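PDB 1RWZ: DNA polymerase sliding clamp from Archaeoglobus fulgidus, which probably encircles DNA as a ring-shaped homotrimer, acting as a moving platform that tethers the polymerase catalytic subunit and other proteins during replication. Local coordinates for residues A[130-135]-A[181-186]; A[209-214]-A[221-226]. One frame throughout, in Å; residues are numbered along the deposited sequence.

Interaction 1. Residues A[130-135]-A[181-186]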
loop_
_atom_site.group_PDB
_atom_site.type_symbol
_atom_site.label_atom_id
_atom_site.label_comp_id
_atom_site.label_asym_id
_atom_site.label_seq_id
_atom_site.Cartn_x
_atom_site.Cartn_y
_atom_site.Cartn_z
ATOM N N LYS A 130 -33.387 -8.096 -15.880
ATOM C CA LYS A 130 -32.279 -8.976 -15.523
ATOM C C LYS A 130 -31.075 -8.526 -16.337
ATOM O O LYS A 130 -31.120 -8.512 -17.568
ATOM C CB LYS A 130 -32.610 -10.431 -15.855
ATOM C CG LYS A 130 -31.507 -11.397 -15.449
ATOM C CD LYS A 130 -31.842 -12.824 -15.849
ATOM C CE LYS A 130 -30.685 -13.758 -15.531
ATOM N NZ LYS A 130 -30.980 -15.152 -15.972
ATOM N N ILE A 131 -30.004 -8.163 -15.638
ATOM C CA ILE A 131 -28.791 -7.672 -16.274
ATOM C C ILE A 131 -27.590 -8.476 -15.794
ATOM O O ILE A 131 -27.366 -8.590 -14.591
ATOM C CB ILE A 131 -28.552 -6.178 -15.914
ATOM C CG1 ILE A 131 -29.796 -5.346 -16.240
ATOM C CG2 ILE A 131 -27.355 -5.639 -16.674
ATOM C CD1 ILE A 131 -30.625 -4.975 -15.019
ATOM N N VAL A 132 -26.824 -9.032 -16.729
ATOM C CA VAL A 132 -25.637 -9.806 -16.371
ATOM C C VAL A 132 -24.412 -9.086 -16.929
ATOM O O VAL A 132 -24.350 -8.774 -18.121
ATOM C CB VAL A 132 -25.703 -11.247 -16.933
ATOM C CG1 VAL A 132 -24.469 -12.040 -16.488
ATOM C CG2 VAL A 132 -26.965 -11.936 -16.435
ATOM N N MET A 133 -23.448 -8.812 -16.055
ATOM C CA MET A 133 -22.240 -8.093 -16.444
ATOM C C MET A 133 -21.058 -8.502 -15.581
ATOM O O MET A 133 -21.179 -9.350 -14.697
ATOM C CB MET A 133 -22.466 -6.582 -16.294
ATOM C CG MET A 133 -22.779 -6.150 -14.860
ATOM S SD MET A 133 -23.196 -4.391 -14.708
ATOM C CE MET A 133 -21.649 -3.666 -15.176
ATOM N N ASP A 134 -19.909 -7.894 -15.850
ATOM C CA ASP A 134 -18.710 -8.169 -15.073
ATOM C C ASP A 134 -18.810 -7.368 -13.778
ATOM O O ASP A 134 -19.111 -6.177 -13.811
ATOM C CB ASP A 134 -17.471 -7.722 -15.839
ATOM C CG ASP A 134 -16.196 -8.002 -15.079
ATOM O OD1 ASP A 134 -15.714 -9.150 -15.131
ATOM O OD2 ASP A 134 -15.687 -7.075 -14.416
ATOM N N ALA A 135 -18.559 -8.018 -12.646
ATOM C CA ALA A 135 -18.641 -7.358 -11.344
ATOM C C ALA A 135 -17.624 -6.229 -11.199
ATOM O O ALA A 135 -17.881 -5.239 -10.511
ATOM C CB ALA A 135 -18.451 -8.378 -10.231
ATOM N N LEU A 181 -23.549 -6.028 -22.794
ATOM C CA LEU A 181 -23.787 -6.856 -21.613
ATOM C C LEU A 181 -23.636 -8.337 -21.934
ATOM O O LEU A 181 -23.766 -8.740 -23.088
ATOM C CB LEU A 181 -25.196 -6.586 -21.077
ATOM C CG LEU A 181 -25.423 -5.157 -20.572
ATOM C CD1 LEU A 181 -26.913 -4.880 -20.437
ATOM C CD2 LEU A 181 -24.707 -4.979 -19.237
ATOM N N ILE A 182 -23.366 -9.144 -20.911
ATOM C CA ILE A 182 -23.212 -10.585 -21.101
ATOM C C ILE A 182 -24.578 -11.199 -21.405
ATOM O O ILE A 182 -24.707 -12.056 -22.279
ATOM C CB ILE A 182 -22.594 -11.244 -19.847
ATOM C CG1 ILE A 182 -21.192 -10.674 -19.609
ATOM C CG2 ILE A 182 -22.530 -12.760 -20.024
ATOM C CD1 ILE A 182 -20.534 -11.134 -18.314
ATOM N N GLU A 183 -25.594 -10.750 -20.673
ATOM C CA GLU A 183 -26.969 -11.205 -20.859
ATOM C C GLU A 183 -27.859 -10.042 -20.427
ATOM O O GLU A 183 -27.543 -9.345 -19.465
ATOM C CB GLU A 183 -27.263 -12.447 -20.007
ATOM C CG GLU A 183 -28.708 -12.929 -20.117
ATOM C CD GLU A 183 -28.991 -14.188 -19.311
ATOM O OE1 GLU A 183 -30.184 -14.513 -19.128
ATOM O OE2 GLU A 183 -28.031 -14.856 -18.864
ATOM N N PHE A 184 -28.958 -9.826 -21.142
ATOM C CA PHE A 184 -29.863 -8.724 -20.832
ATOM C C PHE A 184 -31.237 -9.026 -21.414
ATOM O O PHE A 184 -31.346 -9.406 -22.578
ATOM C CB PHE A 184 -29.313 -7.434 -21.439
ATOM C CG PHE A 184 -30.140 -6.217 -21.143
ATOM C CD1 PHE A 184 -30.395 -5.834 -19.827
ATOM C CD2 PHE A 184 -30.633 -5.431 -22.181
ATOM C CE1 PHE A 184 -31.129 -4.678 -19.548
ATOM C CE2 PHE A 184 -31.366 -4.276 -21.916
ATOM C CZ PHE A 184 -31.615 -3.898 -20.594
ATOM N N ASN A 185 -32.286 -8.838 -20.619
ATOM C CA ASN A 185 -33.632 -9.133 -21.095
ATOM C C ASN A 185 -34.445 -7.905 -21.508
ATOM O O ASN A 185 -35.606 -8.027 -21.894
ATOM C CB ASN A 185 -34.381 -9.951 -20.036
ATOM C CG ASN A 185 -34.863 -9.108 -18.874
ATOM O OD1 ASN A 185 -34.322 -8.041 -18.594
ATOM N ND2 ASN A 185 -35.880 -9.597 -18.180
ATOM N N GLY A 186 -33.828 -6.730 -21.434
ATOM C CA GLY A 186 -34.500 -5.502 -21.828
ATOM C C GLY A 186 -35.692 -5.075 -20.987
ATOM O O GLY A 186 -36.484 -4.235 -21.420
#
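Strand 130-134 runs antiparallel to the short strand 183-184, with V132 and E183 as a hydrogen-bonded pair, I131 and F184 as a non-hydrogen-bonded one, and a classic beta bulge that sets two residues, I182 and E183, opposite V132. V132 N donates to E183 O over 2.8 Å at an N-H...O angle of 160°. V132 O in turn accepts I182 N at 3.0 Å and, more weakly, E183 N at 3.5 Å. At the bulge I182 has a helix-like backbone (phi -71°, psi -42°), and its CB points toward strand 130-134. The two methyls of V132 divide their contacts: CG1 meets CB of I182, whereas CG2 lies 3.6 Å from E183 CB. Beyond the bridges, N185 grips K130 twice, its N donating to K130 O and its OD1 accepting K130 N at 2.9 Å, with K130 N above the plane of the N185 side-chain carbonyl; N185 ND2 is held by P128 O. With CG anti to the backbone N and the rest of its chain extended, K130 crosses E183 and forms a long salt bridge, NZ to OE1 3.3 Å. On the face that carries I131 and F184, I131 CG2 packs on L181 CD2, while I131 CG1 abuts the edge of the F184 ring, 3.6 Å from CE1. One face of that ring carries G186 N, 3.4 Å above the plane and over its centre.

Interaction 2. Residues A[209-214]-A[221-226]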
loop_
_atom_site.group_PDB
_atom_site.type_symbol
_atom_site.label_atom_id
_atom_site.label_comp_id
_atom_site.label_asym_id
_atom_site.label_seq_id
_atom_site.Cartn_x
_atom_site.Cartn_y
_atom_site.Cartn_z
ATOM N N ASP A 209 -15.406 -11.641 -11.967
ATOM C CA ASP A 209 -16.521 -12.215 -11.216
ATOM C C ASP A 209 -17.803 -11.836 -11.945
ATOM O O ASP A 209 -17.901 -10.747 -12.508
ATOM C CB ASP A 209 -16.556 -11.669 -9.782
ATOM C CG ASP A 209 -15.377 -12.140 -8.943
ATOM O OD1 ASP A 209 -15.034 -13.337 -9.021
ATOM O OD2 ASP A 209 -14.804 -11.318 -8.194
ATOM N N LEU A 210 -18.785 -12.730 -11.947
ATOM C CA LEU A 210 -20.039 -12.450 -12.634
ATOM C C LEU A 210 -21.033 -11.779 -11.695
ATOM O O LEU A 210 -21.085 -12.090 -10.506
ATOM C CB LEU A 210 -20.662 -13.745 -13.168
ATOM C CG LEU A 210 -21.775 -13.586 -14.207
ATOM C CD1 LEU A 210 -21.171 -13.091 -15.524
ATOM C CD2 LEU A 210 -22.486 -14.922 -14.423
ATOM N N LEU A 211 -21.802 -10.842 -12.235
ATOM C CA LEU A 211 -22.826 -10.159 -11.452
ATOM C C LEU A 211 -24.125 -10.193 -12.230
ATOM O O LEU A 211 -24.161 -9.829 -13.403
ATOM C CB LEU A 211 -22.447 -8.700 -11.183
ATOM C CG LEU A 211 -23.592 -7.834 -10.633
ATOM C CD1 LEU A 211 -24.067 -8.364 -9.274
ATOM C CD2 LEU A 211 -23.122 -6.404 -10.516
ATOM N N THR A 212 -25.186 -10.657 -11.578
ATOM C CA THR A 212 -26.500 -10.696 -12.195
ATOM C C THR A 212 -27.352 -9.761 -11.358
ATOM O O THR A 212 -27.487 -9.951 -10.146
ATOM C CB THR A 212 -27.119 -12.103 -12.149
ATOM O OG1 THR A 212 -26.301 -13.005 -12.907
ATOM C CG2 THR A 212 -28.542 -12.087 -12.732
ATOM N N ILE A 213 -27.908 -8.748 -12.005
ATOM C CA ILE A 213 -28.747 -7.776 -11.315
ATOM C C ILE A 213 -30.207 -8.039 -11.649
ATOM O O ILE A 213 -30.557 -8.170 -12.819
ATOM C CB ILE A 213 -28.421 -6.340 -11.770
ATOM C CG1 ILE A 213 -26.936 -6.044 -11.557
ATOM C CG2 ILE A 213 -29.304 -5.339 -11.011
ATOM C CD1 ILE A 213 -26.486 -4.719 -12.159
ATOM N N HIS A 214 -31.047 -8.131 -10.620
ATOM C CA HIS A 214 -32.489 -8.316 -10.804
ATOM C C HIS A 214 -33.052 -6.977 -10.332
ATOM O O HIS A 214 -32.894 -6.606 -9.169
ATOM C CB HIS A 214 -32.995 -9.469 -9.938
ATOM C CG HIS A 214 -32.411 -10.797 -10.310
ATOM N ND1 HIS A 214 -32.867 -11.540 -11.379
ATOM C CD2 HIS A 214 -31.384 -11.498 -9.778
ATOM C CE1 HIS A 214 -32.146 -12.641 -11.488
ATOM N NE2 HIS A 214 -31.238 -12.640 -10.528
ATOM N N VAL A 221 -33.221 -4.128 -4.903
ATOM C CA VAL A 221 -32.479 -4.699 -6.019
ATOM C C VAL A 221 -31.759 -5.952 -5.524
ATOM O O VAL A 221 -31.349 -6.020 -4.362
ATOM C CB VAL A 221 -31.447 -3.682 -6.593
ATOM C CG1 VAL A 221 -30.452 -3.261 -5.510
ATOM C CG2 VAL A 221 -30.719 -4.288 -7.789
ATOM N N ARG A 222 -31.655 -6.961 -6.388
ATOM C CA ARG A 222 -30.942 -8.186 -6.048
ATOM C C ARG A 222 -29.640 -8.156 -6.846
ATOM O O ARG A 222 -29.664 -7.999 -8.066
ATOM C CB ARG A 222 -31.727 -9.439 -6.457
ATOM C CG ARG A 222 -33.015 -9.711 -5.690
ATOM C CD ARG A 222 -33.679 -10.979 -6.242
ATOM N NE ARG A 222 -32.799 -12.141 -6.134
ATOM C CZ ARG A 222 -32.861 -13.218 -6.914
ATOM N NH1 ARG A 222 -33.770 -13.301 -7.880
ATOM N NH2 ARG A 222 -32.000 -14.216 -6.736
ATOM N N LEU A 223 -28.518 -8.294 -6.150
ATOM C CA LEU A 223 -27.201 -8.294 -6.775
ATOM C C LEU A 223 -26.586 -9.658 -6.505
ATOM O O LEU A 223 -26.077 -9.917 -5.419
ATOM C CB LEU A 223 -26.334 -7.187 -6.170
ATOM C CG LEU A 223 -26.924 -5.780 -6.338
ATOM C CD1 LEU A 223 -26.120 -4.780 -5.521
ATOM C CD2 LEU A 223 -26.933 -5.391 -7.809
ATOM N N VAL A 224 -26.651 -10.537 -7.496
ATOM C CA VAL A 224 -26.119 -11.876 -7.332
ATOM C C VAL A 224 -24.704 -11.965 -7.882
ATOM O O VAL A 224 -24.497 -11.990 -9.098
ATOM C CB VAL A 224 -27.012 -12.911 -8.042
ATOM C CG1 VAL A 224 -26.551 -14.327 -7.712
ATOM C CG2 VAL A 224 -28.466 -12.718 -7.610
ATOM N N PHE A 225 -23.735 -11.997 -6.974
ATOM C CA PHE A 225 -22.332 -12.105 -7.351
ATOM C C PHE A 225 -21.900 -13.573 -7.317
ATOM O O PHE A 225 -22.291 -14.325 -6.421
ATOM C CB PHE A 225 -21.427 -11.346 -6.367
ATOM C CG PHE A 225 -21.613 -9.858 -6.366
ATOM C CD1 PHE A 225 -22.574 -9.262 -5.551
ATOM C CD2 PHE A 225 -20.799 -9.045 -7.146
ATOM C CE1 PHE A 225 -22.714 -7.879 -5.510
ATOM C CE2 PHE A 225 -20.930 -7.660 -7.115
ATOM C CZ PHE A 225 -21.892 -7.073 -6.290
ATOM N N GLU A 226 -21.103 -13.976 -8.303
ATOM C CA GLU A 226 -20.552 -15.328 -8.344
ATOM C C GLU A 226 -19.064 -15.052 -8.186
ATOM O O GLU A 226 -18.429 -14.455 -9.057
ATOM C CB GLU A 226 -20.903 -16.015 -9.666
ATOM C CG GLU A 226 -22.405 -16.246 -9.760
ATOM C CD GLU A 226 -22.839 -16.979 -11.009
ATOM O OE1 GLU A 226 -22.640 -18.208 -11.087
ATOM O OE2 GLU A 226 -23.383 -16.316 -11.912
HETATM O O HOH W 1 -16.081 -15.755 -10.017
HETATM O O HOH W 2 -24.373 -13.897 -11.278
#
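H214 and R222, a hydrogen-bonded pair, set CG anti to the carbonyl carbon, and chi3 of R222 (59°) turns NE back over H214; the guanidinium lies flat on the imidazole. The planes are 3° apart and the centres 4.1 Å, with R222 NH1 over the middle of the ring. This positive charge would probably disfavour protonation of H214. The guanidinium has a second partner: NE forms a salt bridge with E235 on the next strand. V224 CG2 touches the imidazole edge, 3.8 Å from CD2. Farther along this face, a water joins both strands: it donates to V224 O at 2.9 Å and E226 OE2 at 2.7 Å, and is hydrogen-bonded to T212 OG1 at 2.7 Å. On the opposite face, L211 has CG anti to its backbone N, and its CD1 sits over the F225 ring, 3.8 Å from the centroid, a CH-pi contact beside helix 135-146. Next to it I213 CG1 packs on L223 CD2, 3.8 Å away. The strand axes run at 164°, and paired backbone bonds join T212 with V224 and H214 with R222: an antiparallel beta hairpin, its apolar face against a helix, as in the PCNA sheets that back the channel-lining helices.

Overall arrangement
From the N terminus, the chain first builds a five-stranded sheet and four strands of the nine-stranded one, then adds strand 129-134. Helix 135-146 and strands 151-157, 160-166 and 170-176 follow before 181-186 returns, so interaction 1 closes a loop of 45 intervening residues. Interaction 2, after strand 189-194 and helix 195-201, closes a hairpin with six residues between its segments. The two are in series, neither nested nor crossing. Neighbouring strands 129-134 and 210-215 are joined by a probable hydrogen bond from I213 N to I131 O (2.6 Å), and L210 CD1 packs on I182 CD1 (3.5 Å). Strand 183-184 is the sheet's edge within the chain; beyond 221-227, strand 232-238 continues it to 45-52.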